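PDB 2W7A: LINE-1 ORF1P from Homo sapiens, which binds single-stranded nucleic acid, chaperones its own transcript and is essential for LINE-1 retrotransposition. Local coordinates for residues Asn42-Gln46 / Phe69-Met74. Where two conformers were deposited one is given. Residue numbers count along the deposited sequence, not the author numbering.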
ATOM      1  N   ASN A  42     -13.333   7.367  -2.419  1.00 17.25           N
ATOM      2  CA  ASN A  42     -13.414   6.901  -3.798  1.00 20.77           C
ATOM      3  C   ASN A  42     -12.091   6.321  -4.275  1.00 19.00           C
ATOM      4  O   ASN A  42     -11.756   6.424  -5.440  1.00 25.27           O
ATOM      5  CB  ASN A  42     -13.864   8.006  -4.751  1.00 25.07           C
ATOM      6  CG  ASN A  42     -14.294   7.460  -6.120  1.00 35.10           C
ATOM      7  OD1 ASN A  42     -14.956   6.397  -6.232  1.00 38.94           O
ATOM      8  ND2 ASN A  42     -13.916   8.186  -7.168  1.00 35.93           N
ATOM      9  N   VAL A  43     -11.338   5.739  -3.360  0.60 19.10           N
ATOM     10  CA  VAL A  43     -10.164   4.995  -3.745  0.60 21.80           C
ATOM     11  C   VAL A  43     -10.731   3.578  -3.961  0.60 23.22           C
ATOM     12  O   VAL A  43     -11.295   2.960  -3.059  0.60 32.45           O
ATOM     13  CB  VAL A  43      -9.078   4.995  -2.639  1.00 17.93           C
ATOM     14  CG1 VAL A  43      -7.771   4.437  -3.136  1.00 26.58           C
ATOM     15  CG2 VAL A  43      -8.847   6.388  -1.934  1.00 23.25           C
ATOM     16  N   GLN A  44     -10.626   3.092  -5.189  0.60 19.50           N
ATOM     17  CA  GLN A  44     -11.236   1.856  -5.599  0.60 18.21           C
ATOM     18  C   GLN A  44     -10.073   0.913  -5.778  0.60 15.40           C
ATOM     19  O   GLN A  44      -9.647   0.642  -6.864  0.60 16.24           O
ATOM     20  CB  GLN A  44     -12.017   2.096  -6.917  0.60 24.09           C
ATOM     21  CG  GLN A  44     -12.810   3.452  -6.932  0.60 22.09           C
ATOM     22  CD  GLN A  44     -13.445   3.793  -8.284  0.60 19.91           C
ATOM     23  OE1 GLN A  44     -14.365   3.109  -8.721  0.60 26.99           O
ATOM     24  NE2 GLN A  44     -12.974   4.863  -8.929  0.60 20.33           N
ATOM     25  N   ILE A  45      -9.509   0.471  -4.668  1.00 27.28           N
ATOM     26  CA  ILE A  45      -8.385  -0.442  -4.735  1.00 26.71           C
ATOM     27  C   ILE A  45      -9.041  -1.741  -5.177  1.00 31.70           C
ATOM     28  O   ILE A  45     -10.084  -2.154  -4.634  1.00 30.21           O
ATOM     29  CB  ILE A  45      -7.638  -0.436  -3.403  1.00 27.48           C
ATOM     30  CG1 ILE A  45      -6.783   0.842  -3.347  1.00 28.21           C
ATOM     31  CG2 ILE A  45      -6.742  -1.693  -3.255  1.00 29.47           C
ATOM     32  CD1 ILE A  45      -6.314   1.269  -1.957  1.00 29.10           C
ATOM     33  N   GLN A  46      -8.537  -2.291  -6.278  1.00 22.69           N
ATOM     34  CA  GLN A  46      -8.976  -3.592  -6.814  1.00 29.13           C
ATOM     35  C   GLN A  46      -8.345  -4.883  -6.270  1.00 29.31           C
ATOM     36  O   GLN A  46      -9.024  -5.877  -6.064  1.00 31.36           O
ATOM     37  CB  GLN A  46      -8.636  -3.652  -8.272  1.00 28.77           C
ATOM     38  CG  GLN A  46      -9.509  -2.765  -9.117  1.00 28.15           C
ATOM     39  CD  GLN A  46      -9.248  -2.949 -10.585  1.00 31.52           C
ATOM     40  OE1 GLN A  46      -8.194  -3.445 -10.984  1.00 38.36           O
ATOM     41  NE2 GLN A  46     -10.212  -2.552 -11.407  1.00 36.69           N
ATOM     42  N   PHE A  69      -4.851  -0.200  -8.473  1.00 12.82           N
ATOM     43  CA  PHE A  69      -5.941   0.735  -8.426  1.00 11.62           C
ATOM     44  C   PHE A  69      -6.800   0.578  -9.667  1.00 12.51           C
ATOM     45  O   PHE A  69      -6.293   0.208 -10.732  1.00 14.85           O
ATOM     46  CB  PHE A  69      -5.398   2.157  -8.366  1.00 12.40           C
ATOM     47  CG  PHE A  69      -4.825   2.525  -7.050  1.00 10.17           C
ATOM     48  CD1 PHE A  69      -3.576   2.112  -6.679  1.00 12.68           C
ATOM     49  CD2 PHE A  69      -5.522   3.310  -6.179  1.00 14.83           C
ATOM     50  CE1 PHE A  69      -3.040   2.466  -5.458  1.00 13.40           C
ATOM     51  CE2 PHE A  69      -4.981   3.664  -4.953  1.00 17.27           C
ATOM     52  CZ  PHE A  69      -3.754   3.201  -4.602  1.00 17.53           C
ATOM     53  N   THR A  70      -8.092   0.841  -9.518  1.00 12.49           N
ATOM     54  CA  THR A  70      -8.997   0.842 -10.674  1.00 12.58           C
ATOM     55  C   THR A  70      -8.622   1.972 -11.637  1.00 14.69           C
ATOM     56  O   THR A  70      -8.686   1.797 -12.874  1.00 16.41           O
ATOM     57  CB  THR A  70     -10.450   0.989 -10.191  1.00 16.02           C
ATOM     58  OG1 THR A  70     -10.745  -0.095  -9.274  1.00 19.40           O
ATOM     59  CG2 THR A  70     -11.439   1.018 -11.342  1.00 21.89           C
ATOM     60  N   LYS A  71      -8.239   3.115 -11.064  1.00 11.25           N
ATOM     61  CA  LYS A  71      -7.914   4.317 -11.861  1.00 12.54           C
ATOM     62  C   LYS A  71      -6.449   4.674 -11.743  1.00  8.89           C
ATOM     63  O   LYS A  71      -5.950   4.844 -10.629  1.00 10.64           O
ATOM     64  CB  LYS A  71      -8.770   5.512 -11.424  1.00 13.72           C
ATOM     65  CG  LYS A  71     -10.272   5.322 -11.794  1.00 20.47           C
ATOM     66  CD  LYS A  71     -11.095   6.557 -11.509  1.00 31.80           C
ATOM     67  CE  LYS A  71     -10.731   7.719 -12.430  1.00 49.82           C
ATOM     68  NZ  LYS A  71     -10.950   7.390 -13.865  1.00 59.95           N
ATOM     69  N   VAL A  72      -5.774   4.776 -12.888  1.00 10.19           N
ATOM     70  CA  VAL A  72      -4.379   5.200 -12.896  1.00  9.76           C
ATOM     71  C   VAL A  72      -4.235   6.586 -12.296  1.00  9.69           C
ATOM     72  O   VAL A  72      -3.273   6.872 -11.575  1.00 11.04           O
ATOM     73  CB  VAL A  72      -3.803   5.141 -14.345  1.00 11.19           C
ATOM     74  CG1 VAL A  72      -2.387   5.673 -14.428  1.00 11.74           C
ATOM     75  CG2 VAL A  72      -3.879   3.705 -14.844  1.00 12.03           C
ATOM     76  N   GLU A  73      -5.185   7.458 -12.567  1.00  9.91           N
ATOM     77  CA  GLU A  73      -5.118   8.786 -11.969  1.00  8.82           C
ATOM     78  C   GLU A  73      -5.078   8.743 -10.446  1.00 10.41           C
ATOM     79  O   GLU A  73      -4.386   9.585  -9.814  1.00 12.22           O
ATOM     80  CB  GLU A  73      -6.309   9.623 -12.451  1.00 14.35           C
ATOM     81  CG  GLU A  73      -6.198  11.133 -12.075  1.00 18.14           C
ATOM     82  CD  GLU A  73      -7.337  11.961 -12.587  1.00 23.60           C
ATOM     83  OE1 GLU A  73      -8.050  11.506 -13.513  1.00 27.64           O
ATOM     84  OE2 GLU A  73      -7.510  13.090 -12.067  1.00 24.75           O
HETATM   85  N   MSE A  74      -5.772   7.772  -9.837  1.00 10.84           N
HETATM   86  CA  MSE A  74      -5.811   7.698  -8.408  1.00 12.45           C
HETATM   87  C   MSE A  74      -4.517   7.111  -7.873  1.00  9.89           C
HETATM   88  O   MSE A  74      -3.966   7.599  -6.843  1.00 12.33           O
HETATM   89  CB  MSE A  74      -6.995   6.867  -7.957  1.00 11.76           C
HETATM   90  CG  MSE A  74      -7.026   6.635  -6.498  1.00 14.29           C
HETATM   91 SE   MSE A  74      -7.136   8.277  -5.364  0.66 16.64          SE
HETATM   92  CE  MSE A  74      -8.884   8.770  -5.881  1.00 20.77           C
TER
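Residues 42-46 lead into the edge strand 45-51, while 69-74 leave the antiparallel strand 64-69 and turn into helix 72-85. The CA atoms come closest where Ile45 pairs with Phe69 in a non-hydrogen-bonded pair, 4.6 Å apart. Just beyond, the carbonyl O of Gln44 receives two hydrogen bonds from Thr70, one from N at 3.1 Å and one from OG1 at 2.7 Å; threonine suits this place because its short side chain lets the hydroxyl reach the same acceptor as its own amide, so one carbonyl is held twice. From there the chains diverge, with Val43 and Met74 CA atoms 6.9 Å apart.

Ile45 and Phe69 project from the same face of the sheet. The flat Phe69 ring offers a face to branched Ile45, whose CG1 lies 4.1 Å from its centroid in a CH-pi contact, and an edge to branched Val43, whose CG1 is 3.4 Å from CE2. Selenomethionine Met74, from the first turn of the helix, brings its CG within 4.1 Å of Val43 CG1, its flexible chain filling the widening gap. On the exposed side the aliphatic part of Lys71, the helix N-cap residue, lies beside Gln44, with CD 3.6 Å from Gln44 NE2.

Ile30 and Leu26 of helix 19-33 touch Val43 and Ile45, so this apolar cluster joins both long helices to one face of the sheet, the α/β sandwich of the RNA recognition motif domain of ORF1p, which RNA binding requires together with the C-terminal domain.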